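Local coordinates for protein aspartate aminotransferase (Thermotoga maritima, PDB 1O4S) that catalyses the pyridoxal-phosphate-dependent transfer of an amino group from L-aspartate to 2-oxoglutarate, giving oxaloacetate and L-glutamate, and works as a homodimer, at residues Val178-Pro183 and Arg193-Gly198. Sequence-based numbering, arbitrary orientation.
Sequences VLINSP and REFLEG. With PLP (pyridoxal-5'-phosphate), chain M.
Ile180, near the end of strand 175-180, meets Phe195 and Leu196 on the first turn of helix 193-206, within a beta-alpha-beta unit completed by the parallel strand 209-213 in the large mixed sheet of this aminotransferase. The tight part is wholly apolar. Ile180 has CG1 lodged between its backbone N and carbonyl carbon (chi1 57°), and from there the extended CG1-CD1 arm reaches the helix, where CD1 lies 3.7 Å from CD2 of Leu196. Leu196 does not aim its CB straight at the strand; its branched end makes the approach. The other branch of Ile180 sits more loosely: CG2 faces the edge of the Phe195 ring, near the ring plane, 4.3 Å from CE2. A beta-branched residue suits this strand position because its two arms can serve two neighbouring helix residues, while Phe131 and Ile228 also pack against it.

The side of the helix turned to solvent carries Arg193, Glu194 and the partly exposed Glu197, whose charged ends can stay hydrated. Arg193 and Glu197 also touch Val231 and, one turn apart, form a salt bridge, with Arg193 NE 3.2 Å from Glu197 OE2; the bond is bent (139°) and NE stands above the carboxylate plane.

The next residue, Asn181, sends its side chain to the cofactor instead. An amide suits this place because it can both donate and accept: ND2 is hydrogen-bonded to the backbone O of Asp213, and OD1 to the backbone N of Asn185, whose own ND2 is hydrogen-bonded to the cofactor. Thus held, OD1 of Asn181 lies 3.4 Å from the methyl carbon C2A of pyridoxal phosphate.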
loop_
_atom_site.group_PDB
_atom_site.type_symbol
_atom_site.label_atom_id
_atom_site.label_comp_id
_atom_site.label_asym_id
_atom_site.label_seq_id
_atom_site.Cartn_x
_atom_site.Cartn_y
_atom_site.Cartn_z
ATOM N N VAL B 178 -8.481 -20.825 5.774
ATOM C CA VAL B 178 -7.325 -21.653 5.642
ATOM C C VAL B 178 -6.524 -21.092 4.463
ATOM O O VAL B 178 -7.033 -20.927 3.344
ATOM C CB VAL B 178 -7.697 -23.112 5.413
ATOM C CG1 VAL B 178 -6.424 -23.972 5.110
ATOM C CG2 VAL B 178 -8.480 -23.667 6.610
ATOM N N LEU B 179 -5.258 -20.806 4.745
ATOM C CA LEU B 179 -4.332 -20.225 3.799
ATOM C C LEU B 179 -3.454 -21.303 3.161
ATOM O O LEU B 179 -2.721 -22.007 3.856
ATOM C CB LEU B 179 -3.431 -19.236 4.530
ATOM C CG LEU B 179 -2.358 -18.574 3.672
ATOM C CD1 LEU B 179 -2.990 -17.753 2.563
ATOM C CD2 LEU B 179 -1.452 -17.722 4.567
ATOM N N ILE B 180 -3.482 -21.383 1.838
ATOM C CA ILE B 180 -2.586 -22.276 1.110
ATOM C C ILE B 180 -1.697 -21.498 0.138
ATOM O O ILE B 180 -2.089 -20.508 -0.429
ATOM C CB ILE B 180 -3.369 -23.414 0.370
ATOM C CG1 ILE B 180 -4.409 -22.834 -0.583
ATOM C CG2 ILE B 180 -3.998 -24.415 1.403
ATOM C CD1 ILE B 180 -5.071 -23.854 -1.491
ATOM N N ASN B 181 -0.482 -21.979 -0.015
ATOM C CA ASN B 181 0.538 -21.399 -0.854
ATOM C C ASN B 181 1.211 -22.522 -1.656
ATOM O O ASN B 181 2.197 -23.152 -1.208
ATOM C CB ASN B 181 1.567 -20.702 0.016
ATOM C CG ASN B 181 2.760 -20.169 -0.783
ATOM O OD1 ASN B 181 3.885 -20.175 -0.278
ATOM N ND2 ASN B 181 2.513 -19.650 -1.997
ATOM N N SER B 182 0.663 -22.757 -2.841
ATOM C CA SER B 182 1.146 -23.777 -3.749
ATOM C C SER B 182 1.221 -23.149 -5.144
ATOM O O SER B 182 0.220 -22.569 -5.593
ATOM C CB SER B 182 0.212 -24.994 -3.721
ATOM O OG SER B 182 0.610 -25.956 -4.663
ATOM N N PRO B 183 2.376 -23.207 -5.825
ATOM C CA PRO B 183 3.656 -23.733 -5.292
ATOM C C PRO B 183 4.229 -22.980 -4.096
ATOM O O PRO B 183 4.047 -21.758 -3.932
ATOM C CB PRO B 183 4.628 -23.625 -6.493
ATOM C CG PRO B 183 3.742 -23.477 -7.713
ATOM C CD PRO B 183 2.508 -22.746 -7.222
ATOM N N ARG B 193 -3.866 -32.778 -5.657
ATOM C CA ARG B 193 -5.228 -32.497 -6.063
ATOM C C ARG B 193 -6.246 -33.014 -5.033
ATOM O O ARG B 193 -7.219 -32.347 -4.720
ATOM C CB ARG B 193 -5.477 -33.130 -7.439
ATOM C CG ARG B 193 -6.890 -32.930 -7.957
ATOM C CD ARG B 193 -7.150 -33.479 -9.348
ATOM N NE ARG B 193 -8.489 -33.068 -9.789
ATOM C CZ ARG B 193 -8.770 -32.053 -10.624
ATOM N NH1 ARG B 193 -7.799 -31.315 -11.187
ATOM N NH2 ARG B 193 -10.051 -31.788 -10.910
ATOM N N GLU B 194 -6.007 -34.221 -4.529
ATOM C CA GLU B 194 -6.851 -34.873 -3.519
ATOM C C GLU B 194 -7.012 -34.020 -2.239
ATOM O O GLU B 194 -8.118 -33.876 -1.700
ATOM C CB GLU B 194 -6.320 -36.305 -3.220
ATOM C CG GLU B 194 -4.875 -36.623 -3.705
ATOM C CD GLU B 194 -4.698 -36.741 -5.245
ATOM O OE1 GLU B 194 -3.668 -36.258 -5.796
ATOM O OE2 GLU B 194 -5.582 -37.333 -5.925
ATOM N N PHE B 195 -5.914 -33.429 -1.779
ATOM C CA PHE B 195 -5.946 -32.514 -0.639
ATOM C C PHE B 195 -6.838 -31.279 -0.920
ATOM O O PHE B 195 -7.691 -30.938 -0.113
ATOM C CB PHE B 195 -4.519 -32.095 -0.244
ATOM C CG PHE B 195 -4.479 -31.008 0.790
ATOM C CD1 PHE B 195 -4.534 -31.318 2.147
ATOM C CD2 PHE B 195 -4.410 -29.673 0.407
ATOM C CE1 PHE B 195 -4.522 -30.297 3.111
ATOM C CE2 PHE B 195 -4.393 -28.667 1.347
ATOM C CZ PHE B 195 -4.455 -28.970 2.710
ATOM N N LEU B 196 -6.656 -30.652 -2.081
ATOM C CA LEU B 196 -7.358 -29.425 -2.454
ATOM C C LEU B 196 -8.858 -29.618 -2.652
ATOM O O LEU B 196 -9.643 -28.796 -2.208
ATOM C CB LEU B 196 -6.726 -28.833 -3.740
ATOM C CG LEU B 196 -5.241 -28.484 -3.596
ATOM C CD1 LEU B 196 -4.643 -28.015 -4.912
ATOM C CD2 LEU B 196 -5.059 -27.397 -2.491
ATOM N N GLU B 197 -9.237 -30.688 -3.350
ATOM C CA GLU B 197 -10.646 -31.094 -3.515
ATOM C C GLU B 197 -11.318 -31.301 -2.170
ATOM O O GLU B 197 -12.474 -30.918 -1.972
ATOM C CB GLU B 197 -10.761 -32.412 -4.323
ATOM C CG GLU B 197 -10.301 -32.278 -5.770
ATOM C CD GLU B 197 -10.427 -33.551 -6.590
ATOM O OE1 GLU B 197 -10.050 -34.653 -6.114
ATOM O OE2 GLU B 197 -10.905 -33.437 -7.736
ATOM N N GLY B 198 -10.582 -31.925 -1.255
ATOM C CA GLY B 198 -11.067 -32.177 0.082
ATOM C C GLY B 198 -11.200 -30.897 0.876
ATOM O O GLY B 198 -12.148 -30.731 1.638
HETATM N N1 PLP M . 3.677 -15.032 -1.593
HETATM C C2 PLP M . 4.910 -15.654 -1.582
HETATM C C2A PLP M . 4.976 -16.951 -0.830
HETATM C C3 PLP M . 6.025 -15.073 -2.207
HETATM O O3 PLP M . 7.109 -15.645 -2.193
HETATM C C4 PLP M . 5.884 -13.866 -2.910
HETATM C C4A PLP M . 7.103 -13.239 -3.622
HETATM C C5 PLP M . 4.595 -13.279 -2.912
HETATM C C6 PLP M . 3.523 -13.872 -2.248
HETATM C C5A PLP M . 4.210 -11.987 -3.600
HETATM O O4P PLP M . 4.998 -10.810 -3.593
HETATM P P PLP M . 4.578 -9.500 -4.413
HETATM O O1P PLP M . 5.906 -9.037 -4.886
HETATM O O2P PLP M . 3.627 -9.854 -5.480
HETATM O O3P PLP M . 4.039 -8.682 -3.306
#